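Long-range contacts in putative uncharacterized protein (Coprinopsis cinerea, PDB 3W9A), which probably hydrolyses beta-glucans, being the catalytic domain of a fungal glycoside hydrolase of family 131 with a beta-jelly-roll fold: residues 101-106 with 152-157; 61-66 with 212-217; 92-97 with 163-168. All blocks are in the same frame, centred on the assembly; numbering follows the deposited sequence.

Interaction 1. Residues 101-106 with 152-157; sequences KRTNTN and TADTWF
K101 and W156 meet because the lysine CG is turned between its own backbone N and carbonyl carbon (chi1 76°), while the tryptophan CG lies beside its backbone N (chi1 -89°). K101 CG then sits over the centre of the six-membered ring of W156, 3.6 Å from its centroid, in a CH-pi contact. A lysine suits this place because its methylenes pack on the indole while the extended chain carries NZ on to D154, where NZ and D154 OD2 form a salt bridge with a weak hydrogen bond of 3.3 Å. One water accepts from both K101 NZ and W156 NE1, and a second joins NZ to D154 O. Here the loops that follow strand 93-101 and precede strand 157-164 come together beside the jelly-roll sheet that holds both strands, the second making a type II turn from T152 to T155. Within that turn D154 N donates to R102 O at 2.8 Å. The R102 guanidinium lays one face on A153 CB, with NH1 and CB 3.7 Å apart, and its NE is held by F151 O. An alanine in place of W156 would probably leave the K101 methylenes without their aromatic bed and the shared water without its indole donor.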
# COMPACT_ATOMS: atom_id res chain seq x y z
N LYS A 101 -7.12 5.06 -1.07
CA LYS A 101 -7.84 6.32 -1.25
C LYS A 101 -7.56 7.29 -0.13
O LYS A 101 -6.99 6.93 0.92
CB LYS A 101 -9.34 6.10 -1.32
CG LYS A 101 -10.00 5.83 0.03
CD LYS A 101 -11.44 6.32 0.07
CE LYS A 101 -12.02 6.15 1.46
NZ LYS A 101 -13.47 6.48 1.46
N ARG A 102 -8.01 8.52 -0.36
CA ARG A 102 -8.05 9.56 0.66
C ARG A 102 -9.47 10.08 0.76
O ARG A 102 -10.30 9.80 -0.10
CB ARG A 102 -7.09 10.69 0.32
CG ARG A 102 -7.42 11.47 -0.95
CD ARG A 102 -6.72 12.81 -0.90
NE ARG A 102 -7.23 13.76 -1.87
CZ ARG A 102 -8.07 14.76 -1.59
NH1 ARG A 102 -8.55 14.95 -0.37
NH2 ARG A 102 -8.43 15.59 -2.57
N THR A 103 -9.75 10.84 1.81
CA THR A 103 -11.01 11.60 1.91
C THR A 103 -10.66 13.08 2.01
O THR A 103 -9.51 13.48 1.80
CB THR A 103 -11.86 11.16 3.11
OG1 THR A 103 -11.23 11.52 4.35
CG2 THR A 103 -12.12 9.66 3.08
N ASN A 104 -11.66 13.89 2.31
CA ASN A 104 -11.44 15.28 2.62
C ASN A 104 -10.99 15.50 4.06
O ASN A 104 -10.41 16.54 4.38
CB ASN A 104 -12.70 16.07 2.31
CG ASN A 104 -12.84 16.38 0.84
OD1 ASN A 104 -11.85 16.47 0.10
ND2 ASN A 104 -14.05 16.56 0.40
N THR A 105 -11.25 14.53 4.93
CA THR A 105 -10.79 14.59 6.33
C THR A 105 -9.34 14.14 6.45
O THR A 105 -8.96 13.13 5.86
CB THR A 105 -11.67 13.72 7.23
OG1 THR A 105 -13.03 14.11 7.08
CG2 THR A 105 -11.29 13.87 8.69
N ASN A 106 -8.53 14.89 7.21
CA ASN A 106 -7.11 14.63 7.37
C ASN A 106 -6.47 14.32 6.01
O ASN A 106 -5.74 13.35 5.87
CB ASN A 106 -6.88 13.46 8.35
CG ASN A 106 -7.30 13.80 9.77
OD1 ASN A 106 -7.25 14.96 10.19
ND2 ASN A 106 -7.68 12.78 10.52
N THR A 152 -8.15 12.19 -6.47
CA THR A 152 -9.50 12.64 -6.17
C THR A 152 -9.99 12.06 -4.84
O THR A 152 -9.87 10.85 -4.61
CB THR A 152 -10.49 12.19 -7.27
OG1 THR A 152 -9.92 12.44 -8.57
CG2 THR A 152 -11.78 12.95 -7.15
N ALA A 153 -10.55 12.92 -4.00
CA ALA A 153 -11.12 12.50 -2.73
C ALA A 153 -12.22 11.46 -2.95
O ALA A 153 -13.02 11.58 -3.87
CB ALA A 153 -11.67 13.70 -1.95
N ASP A 154 -12.20 10.43 -2.11
CA ASP A 154 -13.18 9.34 -2.12
C ASP A 154 -13.19 8.38 -3.31
O ASP A 154 -13.97 7.44 -3.33
CB ASP A 154 -14.58 9.88 -1.80
CG ASP A 154 -14.69 10.31 -0.34
OD1 ASP A 154 -14.74 11.52 -0.08
OD2 ASP A 154 -14.63 9.43 0.56
N THR A 155 -12.31 8.58 -4.26
CA THR A 155 -12.14 7.63 -5.34
C THR A 155 -11.20 6.51 -4.90
O THR A 155 -10.17 6.76 -4.28
CB THR A 155 -11.61 8.36 -6.58
OG1 THR A 155 -12.56 9.38 -6.95
CG2 THR A 155 -11.43 7.40 -7.72
N TRP A 156 -11.57 5.26 -5.18
CA TRP A 156 -10.74 4.13 -4.76
C TRP A 156 -9.84 3.81 -5.92
O TRP A 156 -10.32 3.50 -6.99
CB TRP A 156 -11.56 2.92 -4.32
CG TRP A 156 -11.90 2.92 -2.88
CD1 TRP A 156 -13.10 3.29 -2.29
CD2 TRP A 156 -11.03 2.56 -1.79
NE1 TRP A 156 -13.01 3.16 -0.93
CE2 TRP A 156 -11.75 2.72 -0.59
CE3 TRP A 156 -9.69 2.12 -1.73
CZ2 TRP A 156 -11.19 2.45 0.66
CZ3 TRP A 156 -9.14 1.84 -0.47
CH2 TRP A 156 -9.89 2.01 0.70
N PHE A 157 -8.54 3.93 -5.70
CA PHE A 157 -7.54 3.66 -6.72
C PHE A 157 -6.96 2.28 -6.51
O PHE A 157 -6.34 1.99 -5.47
CB PHE A 157 -6.47 4.74 -6.69
CG PHE A 157 -6.99 6.09 -7.10
CD1 PHE A 157 -7.08 6.42 -8.46
CD2 PHE A 157 -7.42 7.01 -6.15
CE1 PHE A 157 -7.57 7.65 -8.85
CE2 PHE A 157 -7.91 8.25 -6.54
CZ PHE A 157 -7.98 8.58 -7.89
O HOH W 1 -14.73 3.72 1.46
O HOH W 2 -14.97 5.95 -0.94
O HOH W 3 -8.96 8.89 -3.00
O HOH W 4 -14.64 13.02 2.20

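Interaction 2. Residues 61-66 with 212-217; sequences GLKVTI and PEDWYV
K63 lies beside Y216, and its CB starts out 4.1 Å from the tyrosine CE1. The next atom, CG, stands over one face of that ring toward the rim, 4.0 Å from the centroid, in a CH-pi contact. CD, still near the tyrosine hydroxyl, lies closest to the D214 carboxylate, 3.5 Å from D214 CG; a bend at chi3 (-34°) then places CE. NZ ends 4.4 Å from D214 OD2, too far for a salt bridge, although the opposite charges would probably still attract. D214 is gripped more directly by T65, whose OG1 donates to OD1 at 2.7 Å, while N106 ND2 bonds OD2. Beneath these side chains, strands 61-66 and 213-224 pair antiparallel in a jelly-roll sheet, with L62-V217, V64-W215 and I66-E213 as hydrogen-bonded pairs. All six point to the other face, where L62, V64 and I66, branched aliphatics suited to buried packing, meet strand 77-83 of the second sheet, and V64, I66 and W215 meet strand 203-205. V64 CG2 lies 4.3 Å from V217 CG2. I66 CD1 touches E213 OE1, which accepts a nearly straight bond from W215 NE1 (3.0 Å, 167°), while E213 OE2 is shared by R205, H114 and the backbone of D109.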
# COMPACT_ATOMS: atom_id res chain seq x y z
N GLY A 61 -11.59 -2.30 5.75
CA GLY A 61 -10.33 -1.70 5.28
C GLY A 61 -9.50 -1.08 6.41
O GLY A 61 -9.93 -1.02 7.56
N LEU A 62 -8.31 -0.62 6.06
CA LEU A 62 -7.38 -0.05 7.03
C LEU A 62 -7.24 1.43 6.81
O LEU A 62 -6.94 1.87 5.70
CB LEU A 62 -6.02 -0.71 6.87
CG LEU A 62 -4.91 -0.21 7.79
CD1 LEU A 62 -5.14 -0.64 9.24
CD2 LEU A 62 -3.58 -0.75 7.30
N LYS A 63 -7.47 2.21 7.86
CA LYS A 63 -7.10 3.63 7.87
C LYS A 63 -5.71 3.75 8.43
O LYS A 63 -5.47 3.39 9.58
CB LYS A 63 -8.05 4.47 8.73
CG LYS A 63 -7.90 5.97 8.47
CD LYS A 63 -8.38 6.89 9.60
CE LYS A 63 -9.56 6.41 10.38
NZ LYS A 63 -10.16 7.49 11.24
N VAL A 64 -4.78 4.26 7.64
CA VAL A 64 -3.39 4.44 8.08
C VAL A 64 -3.26 5.89 8.45
O VAL A 64 -3.47 6.74 7.61
CB VAL A 64 -2.41 4.05 6.94
CG1 VAL A 64 -1.01 4.56 7.21
CG2 VAL A 64 -2.43 2.54 6.73
N THR A 65 -2.89 6.19 9.69
CA THR A 65 -2.72 7.58 10.12
C THR A 65 -1.27 7.90 10.50
O THR A 65 -0.66 7.21 11.31
CB THR A 65 -3.67 7.94 11.31
OG1 THR A 65 -5.04 7.77 10.92
CG2 THR A 65 -3.45 9.39 11.79
N ILE A 66 -0.76 8.99 9.92
CA ILE A 66 0.50 9.57 10.36
C ILE A 66 0.26 10.90 11.06
O ILE A 66 -0.54 11.73 10.61
CB ILE A 66 1.51 9.73 9.20
CG1 ILE A 66 0.87 10.48 8.02
CG2 ILE A 66 2.05 8.36 8.80
CD1 ILE A 66 1.82 10.90 6.92
N PRO A 212 -2.76 15.82 11.17
CA PRO A 212 -2.52 14.44 10.74
C PRO A 212 -3.03 14.16 9.34
O PRO A 212 -3.83 14.93 8.81
CB PRO A 212 -3.28 13.59 11.78
CG PRO A 212 -3.69 14.53 12.87
CD PRO A 212 -3.75 15.89 12.26
N GLU A 213 -2.54 13.07 8.75
CA GLU A 213 -3.03 12.55 7.48
C GLU A 213 -3.65 11.17 7.65
O GLU A 213 -3.12 10.34 8.40
CB GLU A 213 -1.88 12.39 6.49
CG GLU A 213 -1.12 13.66 6.17
CD GLU A 213 -0.21 13.50 4.96
OE1 GLU A 213 0.01 12.34 4.53
OE2 GLU A 213 0.30 14.53 4.45
N ASP A 214 -4.76 10.92 6.96
CA ASP A 214 -5.34 9.58 6.85
C ASP A 214 -5.19 9.10 5.42
O ASP A 214 -5.46 9.83 4.47
CB ASP A 214 -6.82 9.56 7.23
CG ASP A 214 -7.08 10.00 8.66
OD1 ASP A 214 -6.27 9.73 9.55
OD2 ASP A 214 -8.13 10.61 8.89
N TRP A 215 -4.74 7.86 5.28
CA TRP A 215 -4.75 7.15 4.02
C TRP A 215 -5.56 5.88 4.27
O TRP A 215 -5.50 5.33 5.38
CB TRP A 215 -3.32 6.78 3.61
CG TRP A 215 -2.42 7.95 3.32
CD1 TRP A 215 -1.92 8.85 4.22
CD2 TRP A 215 -1.90 8.32 2.04
NE1 TRP A 215 -1.16 9.78 3.56
CE2 TRP A 215 -1.12 9.47 2.23
CE3 TRP A 215 -2.05 7.80 0.76
CZ2 TRP A 215 -0.46 10.09 1.19
CZ3 TRP A 215 -1.41 8.44 -0.29
CH2 TRP A 215 -0.62 9.57 -0.07
N TYR A 216 -6.33 5.44 3.29
CA TYR A 216 -7.09 4.21 3.43
C TYR A 216 -6.58 3.16 2.46
O TYR A 216 -6.27 3.44 1.30
CB TYR A 216 -8.58 4.46 3.21
CG TYR A 216 -9.19 5.50 4.15
CD1 TYR A 216 -10.05 5.13 5.17
CD2 TYR A 216 -8.91 6.86 4.00
CE1 TYR A 216 -10.63 6.06 6.01
CE2 TYR A 216 -9.46 7.80 4.85
CZ TYR A 216 -10.32 7.40 5.84
OH TYR A 216 -10.88 8.33 6.68
N VAL A 217 -6.46 1.93 2.96
CA VAL A 217 -5.86 0.84 2.19
C VAL A 217 -6.75 -0.38 2.31
O VAL A 217 -7.19 -0.71 3.41
CB VAL A 217 -4.47 0.46 2.75
CG1 VAL A 217 -3.89 -0.75 2.03
CG2 VAL A 217 -3.53 1.64 2.69

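Interaction 3. Residues 92-97 with 163-168; sequences GNLFYH and IDFTAK
F165 stands at about a right angle to both L94 and Y96. Its ring turns an edge to L94 CB and Y96 CE1, which lie near its plane: CE2 lies 4.0 Å from L94 CB, and CZ 4.0 Å from Y96 CE1. L94 CD1 approaches CE2 obliquely. I163 crosses Y96 differently, laying CD1 over one face of the tyrosine toward the rim, 4.1 Å from the centroid, in a CH-pi contact. With CG1 beside the backbone N (chi1 -55°) and CD1 extended beyond it, the isoleucine reaches the phenol, while its CG2 sits over the centre of the F165 ring. Long aliphatic and flat aromatic groups suit this mostly buried side. The backbones meet antiparallel, L94 and I163 forming a hydrogen-bonded pair, and F165 N donates to G92 O at 2.8 Å just beyond it. G92 has a positive phi (70°), which favours glycine. Past the pair the chain turns: D164 OD2 accepts from A167 N at 3.0 Å in an Asx motif. Y96 OH is bound by L89 O, and its ring meets F119 and F199 of the opposing sheet. Strand 93-101 runs between strands 157-164 and 213-224, and strand 169-176 continues the sheet beyond 157-164.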
# COMPACT_ATOMS: atom_id res chain seq x y z
N GLY A 92 10.15 -15.10 -9.78
CA GLY A 92 9.17 -15.25 -10.82
C GLY A 92 8.47 -13.94 -11.11
O GLY A 92 9.02 -12.87 -10.87
N ASN A 93 7.25 -14.04 -11.62
CA ASN A 93 6.41 -12.89 -11.91
C ASN A 93 5.27 -12.85 -10.90
O ASN A 93 4.44 -13.75 -10.85
CB ASN A 93 5.91 -12.98 -13.36
CG ASN A 93 4.99 -11.84 -13.75
OD1 ASN A 93 5.07 -10.73 -13.23
ND2 ASN A 93 4.13 -12.11 -14.72
N LEU A 94 5.25 -11.82 -10.06
CA LEU A 94 4.25 -11.70 -9.00
C LEU A 94 3.54 -10.37 -9.10
O LEU A 94 4.08 -9.41 -9.61
CB LEU A 94 4.88 -11.81 -7.59
CG LEU A 94 5.66 -13.10 -7.29
CD1 LEU A 94 6.32 -13.06 -5.93
CD2 LEU A 94 4.74 -14.31 -7.41
N PHE A 95 2.34 -10.35 -8.57
CA PHE A 95 1.47 -9.19 -8.68
C PHE A 95 1.12 -8.74 -7.29
O PHE A 95 0.52 -9.49 -6.51
CB PHE A 95 0.23 -9.55 -9.50
CG PHE A 95 0.56 -9.97 -10.90
CD1 PHE A 95 0.92 -11.28 -11.19
CD2 PHE A 95 0.56 -9.04 -11.94
CE1 PHE A 95 1.24 -11.65 -12.49
CE2 PHE A 95 0.88 -9.41 -13.24
CZ PHE A 95 1.22 -10.72 -13.51
N TYR A 96 1.52 -7.51 -6.98
CA TYR A 96 1.32 -6.98 -5.65
C TYR A 96 0.09 -6.09 -5.71
O TYR A 96 0.16 -4.98 -6.27
CB TYR A 96 2.53 -6.17 -5.21
CG TYR A 96 3.73 -6.92 -4.68
CD1 TYR A 96 4.31 -7.95 -5.39
CD2 TYR A 96 4.29 -6.57 -3.44
CE1 TYR A 96 5.43 -8.62 -4.90
CE2 TYR A 96 5.40 -7.23 -2.95
CZ TYR A 96 5.97 -8.25 -3.68
OH TYR A 96 7.08 -8.88 -3.16
N HIS A 97 -1.01 -6.57 -5.16
CA HIS A 97 -2.29 -5.85 -5.25
C HIS A 97 -2.56 -4.99 -4.03
O HIS A 97 -2.25 -5.38 -2.88
CB HIS A 97 -3.46 -6.81 -5.35
CG HIS A 97 -3.56 -7.53 -6.65
ND1 HIS A 97 -4.52 -7.23 -7.59
CD2 HIS A 97 -2.86 -8.58 -7.15
CE1 HIS A 97 -4.40 -8.05 -8.61
NE2 HIS A 97 -3.39 -8.87 -8.38
N ILE A 163 5.47 -7.41 -11.19
CA ILE A 163 6.92 -7.46 -10.97
C ILE A 163 7.47 -8.76 -11.55
O ILE A 163 7.01 -9.86 -11.18
CB ILE A 163 7.30 -7.33 -9.48
CG1 ILE A 163 6.69 -6.04 -8.88
CG2 ILE A 163 8.80 -7.30 -9.31
CD1 ILE A 163 6.81 -5.92 -7.38
N ASP A 164 8.40 -8.63 -12.49
CA ASP A 164 9.14 -9.76 -13.04
C ASP A 164 10.49 -9.76 -12.34
O ASP A 164 11.37 -8.96 -12.67
CB ASP A 164 9.30 -9.61 -14.55
CG ASP A 164 9.93 -10.83 -15.21
OD1 ASP A 164 9.68 -11.02 -16.41
OD2 ASP A 164 10.66 -11.59 -14.55
N PHE A 165 10.64 -10.63 -11.35
CA PHE A 165 11.85 -10.68 -10.54
C PHE A 165 13.04 -11.34 -11.28
O PHE A 165 14.17 -11.19 -10.87
CB PHE A 165 11.57 -11.38 -9.19
CG PHE A 165 10.67 -10.58 -8.29
CD1 PHE A 165 11.17 -9.53 -7.53
CD2 PHE A 165 9.31 -10.86 -8.21
CE1 PHE A 165 10.35 -8.78 -6.70
CE2 PHE A 165 8.49 -10.11 -7.38
CZ PHE A 165 9.01 -9.07 -6.62
N THR A 166 12.75 -12.06 -12.36
CA THR A 166 13.78 -12.72 -13.17
C THR A 166 14.40 -11.72 -14.18
O THR A 166 15.61 -11.53 -14.21
CB THR A 166 13.15 -13.91 -13.90
OG1 THR A 166 12.43 -14.72 -12.95
CG2 THR A 166 14.22 -14.74 -14.63
N ALA A 167 13.56 -11.08 -14.98
CA ALA A 167 14.04 -10.06 -15.92
C ALA A 167 14.39 -8.75 -15.23
O ALA A 167 15.04 -7.88 -15.81
CB ALA A 167 13.00 -9.83 -17.00
N LYS A 168 13.97 -8.60 -13.97
CA LYS A 168 14.22 -7.37 -13.19
C LYS A 168 13.49 -6.17 -13.81
O LYS A 168 14.06 -5.12 -14.06
CB LYS A 168 15.72 -7.12 -12.99
CG LYS A 168 16.34 -8.07 -11.96
CD LYS A 168 17.86 -8.13 -12.03
CE LYS A 168 18.51 -6.80 -11.66
NZ LYS A 168 18.50 -6.54 -10.19
O HOH W 5 12.86 -14.82 -10.39

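In the fold
All three contacts involve one sheet of the jelly roll, yet they differ in depth. Interaction 2 is the buried one, a regular strand pairing with one face of mixed polar and aromatic side chains and one mainly apolar but for the buried E213. Interactions 1 and 3 are partly buried and lie toward different ends of the same two strands, 93-101 and 157-164, their centres about 28 Å apart on opposite sides of the chain's centre. Interaction 1 joins loops through a charged pair and bridging waters, whereas interaction 3 relies on aromatic and aliphatic packing beside a short pairing. Interactions 1 and 2 touch directly: K101 O and Y216 N form a probable hydrogen bond, and T103 packs on Y216.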